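Local structure of alpha-glucosidase (Pseudoalteromonas sp. K8, 5HQA) at residues A[493-498]-A[535-540]; A[567-572]-A[585-590]; A[597-602]-A[641-646]; A[613-618]-A[632-637]. The protein hydrolyses alpha-glucosides as a chloride-activated, calcium-containing enzyme of glycoside hydrolase family 97. All blocks are in the same frame, centred on the assembly; numbering follows the deposited sequence. Where two conformers were deposited one is given.

Contact 1: residues A[493-498]-A[535-540]; sequences GIFDLS and KNYLAK
In the barrel-type region of this family 97 enzyme, loop 493-498 packs on helix 534-538 and the turn after it, through a T-shaped pair of F495 and Y537. The edge of the Y537 ring points at the face of F495, with planes 71° apart and centroids 4.9 Å apart. Y537 CD1 comes in near the rim, 3.5 Å from F495 CD2. Y537 OH donates to G493 O at 2.5 Å and is also hydrogen-bonded to D532 N, which fixes the ring at its far end. K540 runs past F495 in the opposite direction. Its last torsion is bent (chi4 77°), and K540 NZ donates a hydrogen bond to F495 O at 3.1 Å, from above the carbonyl plane. At the outer end, two waters join D496 OD2 to the amide of N536, whose ND2 also binds D532. D496 OD1 accepts from S498 N in an Asx turn. An alanine in place of F495 would probably leave the Y537 edge without its aromatic face and open a gap between loop and helix. Beyond the pair, F495 packs on A543, F544 and I547 of helix 541-549 and on L513 and L517 of helix 513-522.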
loop_
_atom_site.group_PDB
_atom_site.type_symbol
_atom_site.label_atom_id
_atom_site.label_comp_id
_atom_site.label_asym_id
_atom_site.label_seq_id
_atom_site.Cartn_x
_atom_site.Cartn_y
_atom_site.Cartn_z
ATOM N N GLY A 493 3.975 -8.101 -14.469
ATOM C CA GLY A 493 4.662 -8.299 -15.736
ATOM C C GLY A 493 5.241 -9.679 -15.991
ATOM O O GLY A 493 6.290 -9.796 -16.630
ATOM N N ILE A 494 4.583 -10.737 -15.531
ATOM C CA ILE A 494 5.048 -12.086 -15.849
ATOM C C ILE A 494 4.555 -12.451 -17.245
ATOM O O ILE A 494 3.348 -12.456 -17.510
ATOM C CB ILE A 494 4.577 -13.108 -14.799
ATOM C CG1 ILE A 494 5.224 -12.821 -13.440
ATOM C CG2 ILE A 494 4.921 -14.533 -15.236
ATOM C CD1 ILE A 494 6.751 -12.876 -13.464
ATOM N N PHE A 495 5.493 -12.746 -18.144
ATOM C CA PHE A 495 5.190 -13.092 -19.527
ATOM C C PHE A 495 5.181 -14.587 -19.781
ATOM O O PHE A 495 4.421 -15.048 -20.635
ATOM C CB PHE A 495 6.206 -12.456 -20.485
ATOM C CG PHE A 495 5.843 -11.060 -20.914
ATOM C CD1 PHE A 495 4.975 -10.291 -20.161
ATOM C CD2 PHE A 495 6.366 -10.523 -22.082
ATOM C CE1 PHE A 495 4.646 -8.995 -20.559
ATOM C CE2 PHE A 495 6.036 -9.240 -22.494
ATOM C CZ PHE A 495 5.175 -8.472 -21.735
ATOM N N ASP A 496 6.037 -15.349 -19.107
ATOM C CA ASP A 496 5.963 -16.806 -19.180
ATOM C C ASP A 496 5.074 -17.264 -18.028
ATOM O O ASP A 496 5.501 -17.313 -16.868
ATOM C CB ASP A 496 7.343 -17.448 -19.123
ATOM C CG ASP A 496 7.266 -18.978 -19.071
ATOM O OD1 ASP A 496 6.187 -19.531 -19.398
ATOM O OD2 ASP A 496 8.276 -19.625 -18.703
ATOM N N LEU A 497 3.825 -17.585 -18.353
ATOM C CA LEU A 497 2.852 -18.068 -17.388
ATOM C C LEU A 497 2.826 -19.585 -17.302
ATOM O O LEU A 497 1.970 -20.136 -16.602
ATOM C CB LEU A 497 1.458 -17.559 -17.759
ATOM C CG LEU A 497 1.333 -16.051 -17.926
ATOM C CD1 LEU A 497 0.055 -15.734 -18.670
ATOM C CD2 LEU A 497 1.323 -15.379 -16.564
ATOM N N SER A 498 3.742 -20.269 -17.996
ATOM C CA SER A 498 3.655 -21.707 -18.229
ATOM C C SER A 498 4.720 -22.515 -17.498
ATOM O O SER A 498 4.817 -23.721 -17.738
ATOM C CB SER A 498 3.758 -22.006 -19.730
ATOM O OG SER A 498 2.757 -21.334 -20.474
ATOM N N LYS A 535 14.848 -13.204 -20.675
ATOM C CA LYS A 535 14.593 -13.969 -21.891
ATOM C C LYS A 535 13.103 -14.082 -22.180
ATOM O O LYS A 535 12.708 -14.224 -23.345
ATOM C CB LYS A 535 15.219 -15.358 -21.790
ATOM C CG LYS A 535 14.592 -16.232 -20.725
ATOM C CD LYS A 535 15.239 -17.614 -20.692
ATOM C CE LYS A 535 14.589 -18.485 -19.625
ATOM N NZ LYS A 535 15.197 -19.843 -19.562
ATOM N N ASN A 536 12.261 -14.020 -21.145
ATOM C CA ASN A 536 10.826 -14.136 -21.376
ATOM C C ASN A 536 10.250 -12.865 -21.984
ATOM O O ASN A 536 9.245 -12.922 -22.702
ATOM C CB ASN A 536 10.129 -14.506 -20.073
ATOM C CG ASN A 536 10.463 -15.913 -19.646
ATOM O OD1 ASN A 536 10.734 -16.759 -20.498
ATOM N ND2 ASN A 536 10.472 -16.173 -18.336
ATOM N N TYR A 537 10.882 -11.718 -21.735
ATOM C CA TYR A 537 10.480 -10.496 -22.425
ATOM C C TYR A 537 10.972 -10.497 -23.866
ATOM O O TYR A 537 10.254 -10.059 -24.774
ATOM C CB TYR A 537 11.009 -9.281 -21.671
ATOM C CG TYR A 537 10.370 -9.122 -20.314
ATOM C CD1 TYR A 537 8.987 -9.080 -20.182
ATOM C CD2 TYR A 537 11.142 -9.032 -19.162
ATOM C CE1 TYR A 537 8.386 -8.933 -18.944
ATOM C CE2 TYR A 537 10.545 -8.889 -17.912
ATOM C CZ TYR A 537 9.167 -8.837 -17.815
ATOM O OH TYR A 537 8.554 -8.687 -16.584
ATOM N N LEU A 538 12.195 -10.984 -24.095
ATOM C CA LEU A 538 12.728 -11.055 -25.453
ATOM C C LEU A 538 11.898 -11.971 -26.344
ATOM O O LEU A 538 11.920 -11.817 -27.573
ATOM C CB LEU A 538 14.182 -11.531 -25.421
ATOM C CG LEU A 538 15.179 -10.626 -24.690
ATOM C CD1 LEU A 538 16.572 -11.255 -24.670
ATOM C CD2 LEU A 538 15.214 -9.262 -25.335
ATOM N N ALA A 539 11.166 -12.917 -25.754
ATOM C CA ALA A 539 10.297 -13.790 -26.532
ATOM C C ALA A 539 9.029 -13.088 -27.007
ATOM O O ALA A 539 8.383 -13.581 -27.938
ATOM C CB ALA A 539 9.919 -15.028 -25.707
ATOM N N LYS A 540 8.651 -11.964 -26.388
ATOM C CA LYS A 540 7.396 -11.275 -26.699
ATOM C C LYS A 540 7.642 -9.772 -26.813
ATOM O O LYS A 540 7.109 -8.978 -26.032
ATOM C CB LYS A 540 6.342 -11.568 -25.630
ATOM C CG LYS A 540 5.973 -13.050 -25.463
ATOM C CD LYS A 540 4.844 -13.185 -24.437
ATOM C CE LYS A 540 4.272 -14.594 -24.374
ATOM N NZ LYS A 540 5.159 -15.518 -23.626
HETATM O O HOH W 1 9.917 -18.686 -16.879
HETATM O O HOH W 2 10.857 -19.655 -20.485
#

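Contact 2: residues A[567-572]-A[585-590]; sequences FIVFAR and WYLGAV
The indole of W585 lies against the backbone of A571 and R572. Its CE3 lies 3.4 Å from R572 C, and A571 C sits at the ring edge, near its plane. At the Y586 ring, R572 O is likewise at the edge. Within strand 567-572, R572 NH2 lies 3.3 Å above the plane of the F570 ring, over its centre, and F570 CD1 lies over a face of the guanidinium. The backbones form an antiparallel hairpin with six hydrogen bonds. F570 N to G588 O is nearly straight, 2.8 Å and 174°. On the face with F570 and R572, I568 CG2 meets V590 CG2 at 3.9 Å. On the other face V569 has CG1 anti to its backbone N (chi1 -176°). V569 CG1 touches L587 CD1 at 3.9 Å, and V569 CG2 touches A589 CB at 3.8 Å. R572 is buried but bonds V521 O and S557 OG and has a cation-pi contact with W554. These carbonyl, hydroxyl and aromatic partners would probably stabilise its positive charge in this buried contact.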
loop_
_atom_site.group_PDB
_atom_site.type_symbol
_atom_site.label_atom_id
_atom_site.label_comp_id
_atom_site.label_asym_id
_atom_site.label_seq_id
_atom_site.Cartn_x
_atom_site.Cartn_y
_atom_site.Cartn_z
ATOM N N PHE A 567 -14.138 -5.867 -11.007
ATOM C CA PHE A 567 -13.319 -5.230 -12.040
ATOM C C PHE A 567 -12.950 -3.821 -11.611
ATOM O O PHE A 567 -13.547 -3.257 -10.691
ATOM C CB PHE A 567 -14.037 -5.184 -13.399
ATOM C CG PHE A 567 -15.150 -4.165 -13.480
ATOM C CD1 PHE A 567 -16.397 -4.423 -12.909
ATOM C CD2 PHE A 567 -14.962 -2.960 -14.159
ATOM C CE1 PHE A 567 -17.438 -3.489 -12.998
ATOM C CE2 PHE A 567 -15.990 -2.023 -14.255
ATOM C CZ PHE A 567 -17.231 -2.286 -13.672
ATOM N N ILE A 568 -11.964 -3.251 -12.308
ATOM C CA ILE A 568 -11.614 -1.843 -12.138
ATOM C C ILE A 568 -11.008 -1.338 -13.443
ATOM O O ILE A 568 -10.330 -2.082 -14.159
ATOM C CB ILE A 568 -10.652 -1.607 -10.942
ATOM C CG1 ILE A 568 -10.306 -0.114 -10.833
ATOM C CG2 ILE A 568 -9.398 -2.449 -11.086
ATOM C CD1 ILE A 568 -10.305 0.446 -9.465
ATOM N N VAL A 569 -11.277 -0.066 -13.753
ATOM C CA VAL A 569 -10.722 0.635 -14.909
ATOM C C VAL A 569 -10.078 1.922 -14.413
ATOM O O VAL A 569 -10.750 2.753 -13.788
ATOM C CB VAL A 569 -11.793 0.960 -15.961
ATOM C CG1 VAL A 569 -11.144 1.608 -17.190
ATOM C CG2 VAL A 569 -12.564 -0.295 -16.346
ATOM N N PHE A 570 -8.786 2.101 -14.706
ATOM C CA PHE A 570 -8.039 3.301 -14.344
ATOM C C PHE A 570 -7.605 4.027 -15.604
ATOM O O PHE A 570 -7.188 3.392 -16.574
ATOM C CB PHE A 570 -6.783 2.959 -13.540
ATOM C CG PHE A 570 -6.857 3.306 -12.080
ATOM C CD1 PHE A 570 -6.707 4.619 -11.659
ATOM C CD2 PHE A 570 -7.014 2.311 -11.127
ATOM C CE1 PHE A 570 -6.748 4.943 -10.299
ATOM C CE2 PHE A 570 -7.049 2.623 -9.774
ATOM C CZ PHE A 570 -6.909 3.939 -9.366
ATOM N N ALA A 571 -7.706 5.356 -15.588
ATOM C CA ALA A 571 -7.044 6.215 -16.561
ATOM C C ALA A 571 -6.102 7.151 -15.809
ATOM O O ALA A 571 -6.483 7.723 -14.779
ATOM C CB ALA A 571 -8.062 7.012 -17.381
ATOM N N ARG A 572 -4.868 7.292 -16.302
ATOM C CA ARG A 572 -3.887 8.153 -15.650
ATOM C C ARG A 572 -3.112 8.945 -16.697
ATOM O O ARG A 572 -2.793 8.425 -17.771
ATOM C CB ARG A 572 -2.900 7.350 -14.783
ATOM C CG ARG A 572 -3.536 6.383 -13.801
ATOM C CD ARG A 572 -2.461 5.720 -12.957
ATOM N NE ARG A 572 -2.933 4.538 -12.232
ATOM C CZ ARG A 572 -3.222 4.510 -10.933
ATOM N NH1 ARG A 572 -3.109 5.612 -10.195
ATOM N NH2 ARG A 572 -3.618 3.371 -10.364
ATOM N N TRP A 585 -1.866 9.877 -22.037
ATOM C CA TRP A 585 -2.721 9.186 -21.083
ATOM C C TRP A 585 -2.519 7.683 -21.213
ATOM O O TRP A 585 -2.117 7.176 -22.261
ATOM C CB TRP A 585 -4.197 9.509 -21.317
ATOM C CG TRP A 585 -4.644 10.847 -20.821
ATOM C CD1 TRP A 585 -4.568 12.044 -21.481
ATOM C CD2 TRP A 585 -5.280 11.116 -19.569
ATOM N NE1 TRP A 585 -5.111 13.046 -20.707
ATOM C CE2 TRP A 585 -5.553 12.502 -19.529
ATOM C CE3 TRP A 585 -5.642 10.319 -18.473
ATOM C CZ2 TRP A 585 -6.166 13.109 -18.435
ATOM C CZ3 TRP A 585 -6.247 10.927 -17.381
ATOM C CH2 TRP A 585 -6.503 12.309 -17.375
ATOM N N TYR A 586 -2.819 6.973 -20.130
ATOM C CA TYR A 586 -2.740 5.522 -20.102
ATOM C C TYR A 586 -3.998 4.969 -19.455
ATOM O O TYR A 586 -4.596 5.614 -18.594
ATOM C CB TYR A 586 -1.507 5.052 -19.333
ATOM C CG TYR A 586 -0.236 5.223 -20.125
ATOM C CD1 TYR A 586 0.364 6.475 -20.259
ATOM C CD2 TYR A 586 0.352 4.134 -20.756
ATOM C CE1 TYR A 586 1.523 6.633 -21.008
ATOM C CE2 TYR A 586 1.509 4.279 -21.494
ATOM C CZ TYR A 586 2.087 5.525 -21.618
ATOM O OH TYR A 586 3.238 5.657 -22.351
ATOM N N LEU A 587 -4.402 3.774 -19.872
ATOM C CA LEU A 587 -5.549 3.120 -19.266
ATOM C C LEU A 587 -5.197 1.674 -18.945
ATOM O O LEU A 587 -4.499 1.007 -19.717
ATOM C CB LEU A 587 -6.781 3.182 -20.193
ATOM C CG LEU A 587 -8.065 2.499 -19.710
ATOM C CD1 LEU A 587 -9.288 3.246 -20.217
ATOM C CD2 LEU A 587 -8.115 1.030 -20.143
ATOM N N GLY A 588 -5.681 1.193 -17.808
ATOM C CA GLY A 588 -5.591 -0.222 -17.513
ATOM C C GLY A 588 -6.918 -0.705 -16.966
ATOM O O GLY A 588 -7.575 0.003 -16.193
ATOM N N ALA A 589 -7.343 -1.898 -17.377
ATOM C CA ALA A 589 -8.562 -2.502 -16.854
ATOM C C ALA A 589 -8.298 -3.979 -16.593
ATOM O O ALA A 589 -7.581 -4.624 -17.360
ATOM C CB ALA A 589 -9.735 -2.334 -17.830
ATOM N N VAL A 590 -8.855 -4.508 -15.500
ATOM C CA VAL A 590 -8.783 -5.939 -15.222
ATOM C C VAL A 590 -10.144 -6.419 -14.740
ATOM O O VAL A 590 -10.959 -5.647 -14.227
ATOM C CB VAL A 590 -7.702 -6.318 -14.179
ATOM C CG1 VAL A 590 -6.304 -5.908 -14.665
ATOM C CG2 VAL A 590 -8.026 -5.713 -12.823
#

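Contact 3: residues A[597-602]-A[641-646]; sequences TIEISL and SDKLTL
T645 OG1 donates to E599 OE1 at 2.6 Å, on the syn side of the carboxylate. E599 is bent at chi2 (-72°), which turns its CD back beside the threonine, and the two side chains point the same way. A water donates to the same E599 OE1 and to L644 O, and accepts weakly from K643 NZ. K643 NZ itself stays 4.1 Å from E599 OE1, beyond a salt bridge. Next to this group, T597 CG2 touches T645 CG2 at 3.5 Å. The face with I598, I600, L644 and L646 is apolar. There I600 CG1 meets L646 CD1 at 3.8 Å. L602, just after the strand, packs its CD2 on L644 CG at 3.9 Å. The backbones are antiparallel, joined by paired bonds between I598 and L646 and between I600 and L644. L602 N adds a bond to D642 O at 3.0 Å. A second water donates to D642 O and accepts from S601 OG, which also bonds D603 N. D642 OD2 is held in turn by T639 N. Farther out, I598 and I600 pack on V569, L644 on I656 and L602 on F658. The two-stranded sheet is therefore amphipathic. Its leucines and isoleucines face the larger sheet, while the carboxylate of E599, met by a hydroxyl, a water and a nearby lysine, would probably stay charged on the exposed face.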
loop_
_atom_site.group_PDB
_atom_site.type_symbol
_atom_site.label_atom_id
_atom_site.label_comp_id
_atom_site.label_asym_id
_atom_site.label_seq_id
_atom_site.Cartn_x
_atom_site.Cartn_y
_atom_site.Cartn_z
ATOM N N THR A 597 -17.649 -7.183 -20.344
ATOM C CA THR A 597 -17.679 -6.092 -21.308
ATOM C C THR A 597 -17.913 -4.791 -20.555
ATOM O O THR A 597 -18.850 -4.698 -19.758
ATOM C CB THR A 597 -18.782 -6.311 -22.344
ATOM O OG1 THR A 597 -18.508 -7.513 -23.072
ATOM C CG2 THR A 597 -18.858 -5.143 -23.314
ATOM N N ILE A 598 -17.059 -3.798 -20.790
ATOM C CA ILE A 598 -17.141 -2.522 -20.088
ATOM C C ILE A 598 -17.144 -1.398 -21.117
ATOM O O ILE A 598 -16.218 -1.296 -21.929
ATOM C CB ILE A 598 -15.980 -2.329 -19.105
ATOM C CG1 ILE A 598 -15.822 -3.562 -18.218
ATOM C CG2 ILE A 598 -16.213 -1.079 -18.259
ATOM C CD1 ILE A 598 -14.476 -3.625 -17.555
ATOM N N GLU A 599 -18.162 -0.544 -21.070
ATOM C CA GLU A 599 -18.221 0.620 -21.944
ATOM C C GLU A 599 -17.561 1.810 -21.260
ATOM O O GLU A 599 -17.888 2.134 -20.115
ATOM C CB GLU A 599 -19.668 0.955 -22.299
ATOM C CG GLU A 599 -20.478 -0.252 -22.704
ATOM C CD GLU A 599 -20.085 -0.794 -24.066
ATOM O OE1 GLU A 599 -19.363 -0.088 -24.814
ATOM O OE2 GLU A 599 -20.501 -1.930 -24.389
ATOM N N ILE A 600 -16.649 2.470 -21.968
ATOM C CA ILE A 600 -15.825 3.531 -21.406
ATOM C C ILE A 600 -15.910 4.755 -22.311
ATOM O O ILE A 600 -15.699 4.653 -23.524
ATOM C CB ILE A 600 -14.361 3.069 -21.248
ATOM C CG1 ILE A 600 -14.255 2.042 -20.118
ATOM C CG2 ILE A 600 -13.431 4.245 -20.995
ATOM C CD1 ILE A 600 -14.708 2.571 -18.776
ATOM N N SER A 601 -16.219 5.906 -21.728
ATOM C CA SER A 601 -16.063 7.165 -22.442
ATOM C C SER A 601 -14.607 7.607 -22.391
ATOM O O SER A 601 -13.942 7.491 -21.357
ATOM C CB SER A 601 -16.948 8.251 -21.831
ATOM O OG SER A 601 -16.605 9.514 -22.372
ATOM N N LEU A 602 -14.107 8.120 -23.513
ATOM C CA LEU A 602 -12.757 8.664 -23.554
ATOM C C LEU A 602 -12.722 10.147 -23.219
ATOM O O LEU A 602 -11.746 10.825 -23.558
ATOM C CB LEU A 602 -12.119 8.415 -24.927
ATOM C CG LEU A 602 -11.943 6.939 -25.311
ATOM C CD1 LEU A 602 -11.196 6.808 -26.637
ATOM C CD2 LEU A 602 -11.228 6.160 -24.208
ATOM N N SER A 641 -14.129 12.798 -27.650
ATOM C CA SER A 641 -15.528 12.518 -27.939
ATOM C C SER A 641 -15.782 11.052 -28.273
ATOM O O SER A 641 -16.939 10.669 -28.478
ATOM C CB SER A 641 -16.022 13.409 -29.081
ATOM O OG SER A 641 -15.317 13.120 -30.269
ATOM N N ASP A 642 -14.746 10.220 -28.315
ATOM C CA ASP A 642 -14.912 8.820 -28.667
ATOM C C ASP A 642 -15.221 7.971 -27.439
ATOM O O ASP A 642 -15.142 8.421 -26.293
ATOM C CB ASP A 642 -13.659 8.287 -29.359
ATOM C CG ASP A 642 -13.517 8.813 -30.769
ATOM O OD1 ASP A 642 -14.513 8.753 -31.518
ATOM O OD2 ASP A 642 -12.428 9.305 -31.122
ATOM N N LYS A 643 -15.562 6.713 -27.697
ATOM C CA LYS A 643 -15.805 5.751 -26.637
ATOM C C LYS A 643 -15.118 4.439 -26.990
ATOM O O LYS A 643 -14.754 4.194 -28.146
ATOM C CB LYS A 643 -17.310 5.535 -26.402
ATOM C CG LYS A 643 -18.062 5.012 -27.608
ATOM C CD LYS A 643 -19.499 4.625 -27.251
ATOM C CE LYS A 643 -20.158 3.770 -28.350
ATOM N NZ LYS A 643 -20.581 2.407 -27.862
ATOM N N LEU A 644 -14.929 3.603 -25.971
ATOM C CA LEU A 644 -14.327 2.285 -26.121
ATOM C C LEU A 644 -15.216 1.239 -25.483
ATOM O O LEU A 644 -15.809 1.481 -24.430
ATOM C CB LEU A 644 -12.959 2.185 -25.452
ATOM C CG LEU A 644 -11.781 2.836 -26.139
ATOM C CD1 LEU A 644 -10.549 2.349 -25.456
ATOM C CD2 LEU A 644 -11.779 2.442 -27.588
ATOM N N THR A 645 -15.279 0.073 -26.107
ATOM C CA THR A 645 -15.858 -1.109 -25.492
ATOM C C THR A 645 -14.706 -2.022 -25.103
ATOM O O THR A 645 -14.005 -2.549 -25.975
ATOM C CB THR A 645 -16.817 -1.816 -26.441
ATOM O OG1 THR A 645 -17.868 -0.917 -26.800
ATOM C CG2 THR A 645 -17.408 -3.042 -25.769
ATOM N N LEU A 646 -14.488 -2.181 -23.801
ATOM C CA LEU A 646 -13.498 -3.131 -23.314
ATOM C C LEU A 646 -14.116 -4.521 -23.265
ATOM O O LEU A 646 -15.190 -4.709 -22.689
ATOM C CB LEU A 646 -13.004 -2.723 -21.926
ATOM C CG LEU A 646 -12.383 -1.330 -21.846
ATOM C CD1 LEU A 646 -12.042 -0.979 -20.406
ATOM C CD2 LEU A 646 -11.151 -1.256 -22.736
HETATM O O HOH W 3 -18.721 2.350 -25.060
HETATM O O HOH W 4 -16.685 10.413 -25.055
#

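Contact 4: residues A[613-618]-A[632-637]; sequences AHIYKD and TIEKRL
H614 has CG anti to its backbone N (chi1 -156°), and its ring meets K635 on the neighbouring antiparallel strand. K635 CE lies over the ring, 3.6 Å from the centroid of H614, as a CH-pi contact. Y616 OH lies over the opposite face, toward the rim. I633 CG2 sits 3.4 Å from H614 NE2 and also over a face of Y616. On the other side of the sheet, K617 has CG between its N and carbonyl carbon (chi1 56°). From there the extended chain reaches E634, and K617 NZ forms a salt bridge to E634 OE2 at 3.2 Å, with a weak hydrogen bond. In one of its two conformers, R636 forms a salt bridge from NH2 to E634 OE1 at 2.8 Å, and I615 CD1 then covers a face of its guanidinium. An alanine at H614 would probably leave K635 CE without its ring and set the lysine chain free to turn. Six backbone bonds tie the strands. The pairing of K617 with E634 probably balances the lysine charge in part across the two strands.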
loop_
_atom_site.group_PDB
_atom_site.type_symbol
_atom_site.label_atom_id
_atom_site.label_comp_id
_atom_site.label_asym_id
_atom_site.label_seq_id
_atom_site.Cartn_x
_atom_site.Cartn_y
_atom_site.Cartn_z
ATOM N N ALA A 613 -4.430 5.767 -29.909
ATOM C CA ALA A 613 -4.525 4.724 -28.901
ATOM C C ALA A 613 -3.744 3.499 -29.352
ATOM O O ALA A 613 -3.931 3.008 -30.470
ATOM C CB ALA A 613 -5.985 4.359 -28.650
ATOM N N HIS A 614 -2.862 3.014 -28.489
ATOM C CA HIS A 614 -2.112 1.784 -28.722
ATOM C C HIS A 614 -2.716 0.784 -27.744
ATOM O O HIS A 614 -2.469 0.858 -26.538
ATOM C CB HIS A 614 -0.620 2.012 -28.506
ATOM C CG HIS A 614 0.253 1.036 -29.228
ATOM N ND1 HIS A 614 1.630 1.120 -29.221
ATOM C CD2 HIS A 614 -0.052 -0.052 -29.977
ATOM C CE1 HIS A 614 2.135 0.126 -29.933
ATOM N NE2 HIS A 614 1.136 -0.599 -30.403
ATOM N N ILE A 615 -3.564 -0.105 -28.252
ATOM C CA ILE A 615 -4.451 -0.918 -27.426
ATOM C C ILE A 615 -3.885 -2.328 -27.343
ATOM O O ILE A 615 -3.682 -2.977 -28.372
ATOM C CB ILE A 615 -5.877 -0.942 -27.999
ATOM C CG1 ILE A 615 -6.470 0.468 -28.049
ATOM C CG2 ILE A 615 -6.761 -1.888 -27.204
ATOM C CD1 ILE A 615 -7.696 0.569 -28.926
ATOM N N TYR A 616 -3.627 -2.804 -26.124
ATOM C CA TYR A 616 -3.162 -4.165 -25.877
ATOM C C TYR A 616 -4.290 -4.883 -25.150
ATOM O O TYR A 616 -4.582 -4.565 -23.993
ATOM C CB TYR A 616 -1.885 -4.177 -25.033
ATOM C CG TYR A 616 -0.700 -3.423 -25.614
ATOM C CD1 TYR A 616 -0.656 -2.026 -25.598
ATOM C CD2 TYR A 616 0.390 -4.108 -26.145
ATOM C CE1 TYR A 616 0.436 -1.337 -26.122
ATOM C CE2 TYR A 616 1.484 -3.433 -26.666
ATOM C CZ TYR A 616 1.502 -2.049 -26.655
ATOM O OH TYR A 616 2.592 -1.387 -27.170
ATOM N N LYS A 617 -4.931 -5.843 -25.815
ATOM C CA LYS A 617 -6.129 -6.448 -25.253
ATOM C C LYS A 617 -6.119 -7.952 -25.481
ATOM O O LYS A 617 -5.346 -8.484 -26.289
ATOM C CB LYS A 617 -7.397 -5.843 -25.863
ATOM C CG LYS A 617 -7.435 -5.932 -27.386
ATOM C CD LYS A 617 -8.765 -5.435 -27.921
ATOM C CE LYS A 617 -8.643 -4.969 -29.354
ATOM N NZ LYS A 617 -9.977 -4.745 -29.975
ATOM N N ASP A 618 -7.003 -8.628 -24.749
ATOM C CA ASP A 618 -7.180 -10.063 -24.911
ATOM C C ASP A 618 -7.593 -10.382 -26.334
ATOM O O ASP A 618 -8.466 -9.718 -26.903
ATOM C CB ASP A 618 -8.240 -10.576 -23.941
ATOM C CG ASP A 618 -7.803 -10.472 -22.493
ATOM O OD1 ASP A 618 -8.555 -9.896 -21.673
ATOM O OD2 ASP A 618 -6.700 -10.965 -22.178
ATOM N N THR A 632 -4.205 -9.143 -28.831
ATOM C CA THR A 632 -4.382 -8.266 -29.981
ATOM C C THR A 632 -3.792 -6.908 -29.639
ATOM O O THR A 632 -4.042 -6.383 -28.553
ATOM C CB THR A 632 -5.861 -8.128 -30.354
ATOM O OG1 THR A 632 -6.358 -9.403 -30.763
ATOM C CG2 THR A 632 -6.048 -7.121 -31.499
ATOM N N ILE A 633 -2.985 -6.359 -30.541
ATOM C CA ILE A 633 -2.430 -5.021 -30.374
ATOM C C ILE A 633 -2.881 -4.191 -31.562
ATOM O O ILE A 633 -2.638 -4.565 -32.717
ATOM C CB ILE A 633 -0.900 -5.021 -30.262
ATOM C CG1 ILE A 633 -0.429 -5.999 -29.180
ATOM C CG2 ILE A 633 -0.409 -3.616 -29.948
ATOM C CD1 ILE A 633 1.065 -6.307 -29.263
ATOM N N GLU A 634 -3.529 -3.067 -31.279
ATOM C CA GLU A 634 -4.230 -2.280 -32.279
ATOM C C GLU A 634 -3.866 -0.813 -32.105
ATOM O O GLU A 634 -3.704 -0.340 -30.976
ATOM C CB GLU A 634 -5.745 -2.485 -32.116
ATOM C CG GLU A 634 -6.621 -1.766 -33.109
ATOM C CD GLU A 634 -8.102 -2.021 -32.854
ATOM O OE1 GLU A 634 -8.934 -1.554 -33.663
ATOM O OE2 GLU A 634 -8.432 -2.684 -31.843
ATOM N N LYS A 635 -3.736 -0.091 -33.214
ATOM C CA LYS A 635 -3.583 1.358 -33.177
ATOM C C LYS A 635 -4.830 2.006 -33.760
ATOM O O LYS A 635 -5.284 1.621 -34.844
ATOM C CB LYS A 635 -2.329 1.806 -33.932
ATOM C CG LYS A 635 -1.054 1.580 -33.129
ATOM C CD LYS A 635 0.184 2.121 -33.828
ATOM C CE LYS A 635 1.432 1.796 -33.024
ATOM N NZ LYS A 635 2.628 2.495 -33.562
ATOM N N ARG A 636 -5.351 3.015 -33.063
ATOM C CA ARG A 636 -6.631 3.623 -33.404
ATOM C C ARG A 636 -6.600 5.101 -33.039
ATOM O O ARG A 636 -6.291 5.443 -31.895
ATOM C CB ARG A 636 -7.762 2.904 -32.657
ATOM C CG ARG A 636 -9.157 3.445 -32.887
ATOM C CD ARG A 636 -10.152 2.749 -31.959
ATOM N NE ARG A 636 -10.177 1.307 -32.172
ATOM C CZ ARG A 636 -10.815 0.441 -31.388
ATOM N NH1 ARG A 636 -11.486 0.868 -30.327
ATOM N NH2 ARG A 636 -10.782 -0.856 -31.661
ATOM N N LEU A 637 -6.921 5.969 -33.999
ATOM C CA LEU A 637 -6.989 7.401 -33.716
ATOM C C LEU A 637 -8.262 7.704 -32.935
ATOM O O LEU A 637 -9.346 7.246 -33.309
ATOM C CB LEU A 637 -6.963 8.218 -35.008
ATOM C CG LEU A 637 -5.682 8.127 -35.840
ATOM C CD1 LEU A 637 -5.835 8.905 -37.130
ATOM C CD2 LEU A 637 -4.499 8.650 -35.051
HETATM O O HOH W 5 -9.519 -8.861 -29.680
#

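Contact 1 comes first in the chain and lies in the barrel-type region; the other three lie in the C-terminal domain. Contacts 2 and 4 share one antiparallel sheet, with strand 653-660 between them, and their centres are 14 Å apart. Contact 3 is a two-stranded sheet packed over it: F567 and V569 meet I598 and I600, and L644 meets R636. Contact 4 is nested in the loop that contact 3 closes. The two sheets thus form a beta-sandwich. Contact 1 stands about 19 Å from contact 4 between centres. Helices 513-522 and 541-549 pack against both, and so join the barrel region to the C-terminal sheet.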